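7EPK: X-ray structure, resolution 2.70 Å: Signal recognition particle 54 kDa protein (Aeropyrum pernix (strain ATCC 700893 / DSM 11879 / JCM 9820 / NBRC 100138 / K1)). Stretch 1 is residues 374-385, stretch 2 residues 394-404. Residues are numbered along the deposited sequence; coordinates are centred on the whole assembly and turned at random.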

ATOM      1  N   MET A 374      15.322 -25.768 -11.133  1.00 64.40           N
ATOM      2  CA  MET A 374      15.294 -24.353 -11.576  1.00 61.77           C
ATOM      3  C   MET A 374      16.709 -23.768 -11.461  1.00 60.11           C
ATOM      4  O   MET A 374      17.172 -23.155 -12.441  1.00 65.49           O
ATOM      5  N   ALA A 375      17.425 -24.031 -10.368  1.00 71.90           N
ATOM      6  CA  ALA A 375      18.820 -23.565 -10.140  1.00 69.77           C
ATOM      7  C   ALA A 375      19.722 -24.095 -11.255  1.00 65.57           C
ATOM      8  O   ALA A 375      20.543 -23.315 -11.777  1.00 55.84           O
ATOM      9  N   ILE A 376      19.560 -25.388 -11.564  1.00 67.04           N
ATOM     10  CA  ILE A 376      20.258 -26.135 -12.655  1.00 65.81           C
ATOM     11  C   ILE A 376      20.103 -25.355 -13.963  1.00 58.11           C
ATOM     12  O   ILE A 376      21.120 -25.034 -14.562  1.00 52.88           O
ATOM     13  N   ILE A 377      18.859 -25.116 -14.393  1.00 59.00           N
ATOM     14  CA  ILE A 377      18.518 -24.454 -15.689  1.00 57.36           C
ATOM     15  C   ILE A 377      19.170 -23.067 -15.691  1.00 57.77           C
ATOM     16  O   ILE A 377      19.770 -22.667 -16.703  1.00 58.79           O
ATOM     17  N   GLU A 378      19.105 -22.362 -14.569  1.00 61.17           N
ATOM     18  CA  GLU A 378      19.655 -20.986 -14.467  1.00 61.79           C
ATOM     19  C   GLU A 378      21.170 -20.999 -14.722  1.00 61.19           C
ATOM     20  O   GLU A 378      21.689 -19.946 -15.119  1.00 63.29           O
ATOM     21  N   SER A 379      21.857 -22.130 -14.516  1.00 74.52           N
ATOM     22  CA  SER A 379      23.345 -22.261 -14.631  1.00 77.72           C
ATOM     23  C   SER A 379      23.749 -22.772 -16.028  1.00 66.55           C
ATOM     24  O   SER A 379      24.915 -22.581 -16.407  1.00 75.33           O
ATOM     25  N   MET A 380      22.826 -23.363 -16.788  1.00 53.28           N
ATOM     26  CA  MET A 380      23.054 -23.747 -18.203  1.00 49.98           C
ATOM     27  C   MET A 380      23.307 -22.488 -19.047  1.00 50.96           C
ATOM     28  O   MET A 380      22.611 -21.506 -18.826  1.00 45.57           O
ATOM     29  N   THR A 381      24.219 -22.542 -20.026  1.00 54.31           N
ATOM     30  CA  THR A 381      24.459 -21.453 -21.019  1.00 49.04           C
ATOM     31  C   THR A 381      23.202 -21.269 -21.874  1.00 48.38           C
ATOM     32  O   THR A 381      22.363 -22.186 -21.961  1.00 44.99           O
ATOM     33  N   TYR A 382      23.090 -20.130 -22.539  1.00 53.09           N
ATOM     34  CA  TYR A 382      21.978 -19.865 -23.486  1.00 56.59           C
ATOM     35  C   TYR A 382      21.985 -20.924 -24.591  1.00 49.92           C
ATOM     36  O   TYR A 382      20.901 -21.280 -25.058  1.00 50.42           O
ATOM     37  N   GLU A 383      23.169 -21.367 -25.008  1.00 49.25           N
ATOM     38  CA  GLU A 383      23.346 -22.418 -26.043  1.00 55.51           C
ATOM     39  C   GLU A 383      22.848 -23.751 -25.486  1.00 54.03           C
ATOM     40  O   GLU A 383      22.059 -24.434 -26.156  1.00 56.82           O
ATOM     41  N   GLU A 384      23.260 -24.091 -24.273  1.00 54.81           N
ATOM     42  CA  GLU A 384      22.705 -25.252 -23.533  1.00 55.35           C
ATOM     43  C   GLU A 384      21.185 -25.133 -23.414  1.00 52.39           C
ATOM     44  O   GLU A 384      20.532 -26.104 -23.748  1.00 49.85           O
ATOM     45  N   LEU A 385      20.639 -23.982 -23.012  1.00 57.95           N
ATOM     46  CA  LEU A 385      19.159 -23.831 -22.868  1.00 60.83           C
ATOM     47  C   LEU A 385      18.499 -24.289 -24.172  1.00 51.83           C
ATOM     48  O   LEU A 385      17.464 -24.943 -24.124  1.00 44.87           O
ATOM     49  N   ARG A 394      31.496 -32.962 -18.985  1.00 90.11           N
ATOM     50  CA  ARG A 394      32.213 -31.703 -18.634  1.00 91.99           C
ATOM     51  C   ARG A 394      31.194 -30.605 -18.309  1.00 95.54           C
ATOM     52  O   ARG A 394      31.366 -29.928 -17.271  1.00 90.21           O
ATOM     53  N   ARG A 395      30.199 -30.418 -19.187  1.00 94.21           N
ATOM     54  CA  ARG A 395      29.107 -29.423 -19.011  1.00 84.85           C
ATOM     55  C   ARG A 395      28.299 -29.815 -17.774  1.00 77.38           C
ATOM     56  O   ARG A 395      28.159 -28.973 -16.870  1.00 81.49           O
ATOM     57  N   MET A 396      27.853 -31.071 -17.724  1.00 70.54           N
ATOM     58  CA  MET A 396      27.030 -31.634 -16.622  1.00 75.49           C
ATOM     59  C   MET A 396      27.682 -31.251 -15.295  1.00 82.09           C
ATOM     60  O   MET A 396      26.974 -30.767 -14.374  1.00 69.56           O
ATOM     61  N   ARG A 397      29.004 -31.431 -15.240  1.00 99.46           N
ATOM     62  CA  ARG A 397      29.870 -31.082 -14.086  1.00102.87           C
ATOM     63  C   ARG A 397      29.794 -29.566 -13.842  1.00 86.53           C
ATOM     64  O   ARG A 397      29.394 -29.191 -12.734  1.00 78.68           O
ATOM     65  N   ARG A 398      30.129 -28.728 -14.831  1.00 83.70           N
ATOM     66  CA  ARG A 398      30.139 -27.240 -14.666  1.00 89.51           C
ATOM     67  C   ARG A 398      28.783 -26.795 -14.115  1.00 86.07           C
ATOM     68  O   ARG A 398      28.774 -25.909 -13.235  1.00 90.17           O
ATOM     69  N   ILE A 399      27.699 -27.403 -14.609  1.00 76.95           N
ATOM     70  CA  ILE A 399      26.293 -27.036 -14.266  1.00 71.35           C
ATOM     71  C   ILE A 399      26.079 -27.312 -12.771  1.00 73.03           C
ATOM     72  O   ILE A 399      25.631 -26.392 -12.052  1.00 76.09           O
ATOM     73  N   ALA A 400      26.464 -28.502 -12.306  1.00 82.07           N
ATOM     74  CA  ALA A 400      26.358 -28.942 -10.891  1.00 87.35           C
ATOM     75  C   ALA A 400      26.998 -27.932  -9.920  1.00 84.93           C
ATOM     76  O   ALA A 400      26.393 -27.684  -8.851  1.00 78.00           O
ATOM     77  N   ILE A 401      28.178 -27.391 -10.261  1.00 91.80           N
ATOM     78  CA  ILE A 401      28.979 -26.444  -9.416  1.00 94.44           C
ATOM     79  C   ILE A 401      28.211 -25.129  -9.279  1.00 85.84           C
ATOM     80  O   ILE A 401      27.936 -24.733  -8.140  1.00 79.89           O
ATOM     81  N   GLY A 402      27.902 -24.492 -10.412  1.00 79.65           N
ATOM     82  CA  GLY A 402      27.244 -23.179 -10.475  1.00 76.97           C
ATOM     83  C   GLY A 402      25.970 -23.153  -9.650  1.00 87.32           C
ATOM     84  O   GLY A 402      25.644 -22.062  -9.114  1.00 93.56           O
ATOM     85  N   SER A 403      25.268 -24.290  -9.530  1.00 76.98           N
ATOM     86  CA  SER A 403      23.917 -24.355  -8.914  1.00 74.70           C
ATOM     87  C   SER A 403      23.870 -25.252  -7.669  1.00 72.52           C
ATOM     88  O   SER A 403      22.757 -25.580  -7.253  1.00 70.80           O
ATOM     89  N   GLY A 404      25.014 -25.630  -7.090  1.00 80.72           N
ATOM     90  CA  GLY A 404      25.093 -26.362  -5.808  1.00 78.28           C
ATOM     91  C   GLY A 404      24.317 -27.668  -5.844  1.00 77.09           C
ATOM     92  O   GLY A 404      23.453 -27.869  -4.964  1.00 82.78           O
TER

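Packing between residues 374-385 and 394-404 of the signal recognition particle 54 kDa protein. Helix 374-379 and helix 394-402 cross at 118°, their axes 8.5 Å apart at closest approach; the stretches together bury 531 Å². The polar centre is Glu 384 (chi1 m, chi2 t), whose CA-to-CB bond points toward the second stretch. Its OE1 accepts from two arginines: Arg 395 NH1 donates to Glu 384 OE1 at 2.7 Å, and Arg 398 NH2 reaches the same Glu 384 OE1 at 2.7 Å in a weak, bent bond (127°). Both are salt bridges, and the oxygen lies at the edge of each guanidinium. Glu 384 OE2 makes no hydrogen bond to the other stretch and sits against Ile 399 CD1 at a short 3.1 Å. Arg 395 (m, t, t) points toward the first stretch and also pairs with Glu 383, the salt bridge from Arg 395 NH2 to Glu 383 OE1 being longer at 3.6 Å. Arg 398 (t, t, p) leaves its helix sideways, but its end swings in; its NH1 donates to the backbone Ser 379 O at 3.0 Å and 161°, giving that carbonyl a partner from the other stretch. Thr 381 (p) caps the next helix: its OG1 accepts from Glu 384 N at 2.9 Å, nearly straight at 177°. Beside this cluster is an apolar patch: Ile 399 (m, t) sets CG2 3.8 Å from Ile 376 CG2 and CD1 4.1 Å from Met 380 CG. Ala 375 CB is 3.9 Å from Ser 403 CB. Ser 403 (p) points toward the first stretch, but its OG finds its hydrogen-bonding partners outside it. Ser 379 (m) points inward, its OG donating weakly to Ala 375 O at 3.3 Å within its own stretch and touching Ser 403 CB, also at 3.3 Å. Gly 402 has no side chain; an ideal CB would sit a tight 3.2 Å from Ser 379 OG.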

ATOM      1  CB  MET A 374      14.236 -23.532 -10.825  1.00 62.41           C
ATOM      2  CG  MET A 374      12.823 -23.683 -11.453  1.00 65.23           C
ATOM      3  SD  MET A 374      11.421 -22.871 -10.581  1.00 63.92           S
ATOM      4  CE  MET A 374      12.117 -21.230 -10.383  1.00 70.98           C
ATOM      5  CB  ALA A 375      19.311 -24.035  -8.792  1.00 72.46           C
ATOM      6  CB  ILE A 376      19.693 -27.567 -12.799  1.00 71.22           C
ATOM      7  CG1 ILE A 376      20.022 -28.471 -11.607  1.00 71.19           C
ATOM      8  CG2 ILE A 376      20.133 -28.182 -14.119  1.00 70.84           C
ATOM      9  CD1 ILE A 376      21.371 -29.135 -11.685  1.00 79.18           C
ATOM     10  CB  ILE A 377      16.990 -24.386 -15.904  1.00 57.66           C
ATOM     11  CG1 ILE A 377      16.353 -25.773 -16.002  1.00 53.34           C
ATOM     12  CG2 ILE A 377      16.658 -23.579 -17.145  1.00 61.64           C
ATOM     13  CD1 ILE A 377      14.868 -25.751 -15.887  1.00 48.59           C
ATOM     14  CB  GLU A 378      19.270 -20.373 -13.122  1.00 63.16           C
ATOM     15  CG  GLU A 378      17.790 -20.063 -12.991  1.00 67.28           C
ATOM     16  CD  GLU A 378      17.367 -19.673 -11.590  1.00 67.39           C
ATOM     17  OE1 GLU A 378      16.150 -19.674 -11.305  1.00 70.38           O
ATOM     18  OE2 GLU A 378      18.257 -19.372 -10.789  1.00 71.81           O
ATOM     19  CB  SER A 379      23.931 -23.129 -13.516  1.00 79.41           C
ATOM     20  OG  SER A 379      23.717 -22.547 -12.232  1.00 79.53           O
ATOM     21  CB  MET A 380      21.816 -24.449 -18.757  1.00 51.29           C
ATOM     22  CG  MET A 380      21.409 -25.675 -17.993  1.00 54.89           C
ATOM     23  SD  MET A 380      20.138 -26.537 -18.916  1.00 59.32           S
ATOM     24  CE  MET A 380      20.014 -28.099 -18.052  1.00 65.82           C
ATOM     25  CB  THR A 381      25.666 -21.707 -21.945  1.00 45.03           C
ATOM     26  OG1 THR A 381      25.338 -22.620 -22.988  1.00 46.66           O
ATOM     27  CG2 THR A 381      26.877 -22.286 -21.253  1.00 44.31           C
ATOM     28  CB  TYR A 382      22.072 -18.442 -24.039  1.00 57.12           C
ATOM     29  CG  TYR A 382      21.822 -17.390 -22.993  1.00 58.37           C
ATOM     30  CD1 TYR A 382      20.561 -17.213 -22.448  1.00 63.13           C
ATOM     31  CD2 TYR A 382      22.857 -16.626 -22.497  1.00 57.64           C
ATOM     32  CE1 TYR A 382      20.329 -16.257 -21.469  1.00 71.31           C
ATOM     33  CE2 TYR A 382      22.646 -15.679 -21.515  1.00 64.06           C
ATOM     34  CZ  TYR A 382      21.377 -15.479 -21.002  1.00 67.96           C
ATOM     35  OH  TYR A 382      21.182 -14.533 -20.032  1.00 67.31           O
ATOM     36  CB  GLU A 383      24.812 -22.542 -26.444  1.00 60.73           C
ATOM     37  CG  GLU A 383      25.063 -23.560 -27.537  1.00 62.05           C
ATOM     38  CD  GLU A 383      26.540 -23.773 -27.801  1.00 69.80           C
ATOM     39  OE1 GLU A 383      27.139 -24.467 -26.979  1.00 81.90           O
ATOM     40  OE2 GLU A 383      27.097 -23.226 -28.798  1.00 63.16           O
ATOM     41  CB  GLU A 384      23.365 -25.378 -22.170  1.00 59.67           C
ATOM     42  CG  GLU A 384      24.836 -25.673 -22.310  1.00 61.84           C
ATOM     43  CD  GLU A 384      25.486 -26.034 -21.009  1.00 61.73           C
ATOM     44  OE1 GLU A 384      26.692 -26.286 -21.050  1.00 65.62           O
ATOM     45  OE2 GLU A 384      24.775 -26.040 -19.975  1.00 63.28           O
ATOM     46  CB  LEU A 385      18.785 -22.377 -22.547  1.00 66.01           C
ATOM     47  CG  LEU A 385      18.582 -21.973 -21.073  1.00 66.26           C
ATOM     48  CD1 LEU A 385      18.489 -23.150 -20.104  1.00 59.25           C
ATOM     49  CD2 LEU A 385      19.667 -21.006 -20.623  1.00 66.44           C
ATOM     50  CB  ARG A 394      33.110 -31.241 -19.789  1.00 91.59           C
ATOM     51  CG  ARG A 394      33.764 -29.890 -19.547  1.00 90.02           C
ATOM     52  CD  ARG A 394      34.548 -29.398 -20.742  1.00 96.76           C
ATOM     53  NE  ARG A 394      35.176 -28.115 -20.454  1.00102.51           N
ATOM     54  CZ  ARG A 394      36.269 -27.945 -19.710  1.00107.36           C
ATOM     55  NH1 ARG A 394      36.882 -28.979 -19.155  1.00111.31           N
ATOM     56  NH2 ARG A 394      36.746 -26.728 -19.515  1.00107.14           N
ATOM     57  CB  ARG A 395      28.246 -29.351 -20.274  1.00 81.17           C
ATOM     58  CG  ARG A 395      28.988 -28.748 -21.457  1.00 76.70           C
ATOM     59  CD  ARG A 395      28.231 -28.850 -22.766  1.00 76.43           C
ATOM     60  NE  ARG A 395      28.952 -28.134 -23.811  1.00 75.63           N
ATOM     61  CZ  ARG A 395      28.814 -26.843 -24.107  1.00 73.92           C
ATOM     62  NH1 ARG A 395      27.933 -26.087 -23.466  1.00 84.14           N
ATOM     63  NH2 ARG A 395      29.559 -26.310 -25.061  1.00 66.84           N
ATOM     64  CB  MET A 396      26.949 -33.159 -16.750  1.00 80.04           C
ATOM     65  CG  MET A 396      25.647 -33.745 -16.262  1.00 79.37           C
ATOM     66  SD  MET A 396      25.270 -35.354 -17.027  1.00 80.83           S
ATOM     67  CE  MET A 396      24.742 -34.842 -18.657  1.00 94.14           C
ATOM     68  CB  ARG A 397      31.292 -31.601 -14.334  1.00116.97           C
ATOM     69  CG  ARG A 397      32.293 -31.265 -13.236  1.00134.33           C
ATOM     70  CD  ARG A 397      32.034 -31.954 -11.905  1.00133.27           C
ATOM     71  NE  ARG A 397      32.796 -31.343 -10.817  1.00133.27           N
ATOM     72  CZ  ARG A 397      32.840 -31.784  -9.561  1.00127.27           C
ATOM     73  NH1 ARG A 397      32.163 -32.865  -9.199  1.00125.77           N
ATOM     74  NH2 ARG A 397      33.571 -31.138  -8.667  1.00118.57           N
ATOM     75  CB  ARG A 398      30.429 -26.479 -15.968  1.00 91.42           C
ATOM     76  CG  ARG A 398      30.445 -24.955 -15.824  1.00 90.07           C
ATOM     77  CD  ARG A 398      30.493 -24.157 -17.133  1.00 88.66           C
ATOM     78  NE  ARG A 398      29.486 -24.566 -18.118  1.00 88.88           N
ATOM     79  CZ  ARG A 398      28.191 -24.257 -18.076  1.00 81.38           C
ATOM     80  NH1 ARG A 398      27.707 -23.512 -17.098  1.00 85.34           N
ATOM     81  NH2 ARG A 398      27.373 -24.705 -19.010  1.00 77.78           N
ATOM     82  CB  ILE A 399      25.305 -27.768 -15.203  1.00 65.89           C
ATOM     83  CG1 ILE A 399      25.422 -27.250 -16.640  1.00 62.03           C
ATOM     84  CG2 ILE A 399      23.873 -27.675 -14.700  1.00 67.33           C
ATOM     85  CD1 ILE A 399      24.702 -28.090 -17.662  1.00 64.87           C
ATOM     86  CB  ALA A 400      26.992 -30.304 -10.740  1.00 93.27           C
ATOM     87  CB  ILE A 401      30.394 -26.200  -9.995  1.00109.38           C
ATOM     88  CG1 ILE A 401      31.407 -27.261  -9.541  1.00112.74           C
ATOM     89  CG2 ILE A 401      30.893 -24.791  -9.666  1.00103.75           C
ATOM     90  CD1 ILE A 401      31.109 -28.680  -9.996  1.00106.87           C
ATOM     91  CB  SER A 403      22.934 -24.817  -9.927  1.00 77.01           C
ATOM     92  OG  SER A 403      23.178 -26.174 -10.236  1.00 85.74           O
TER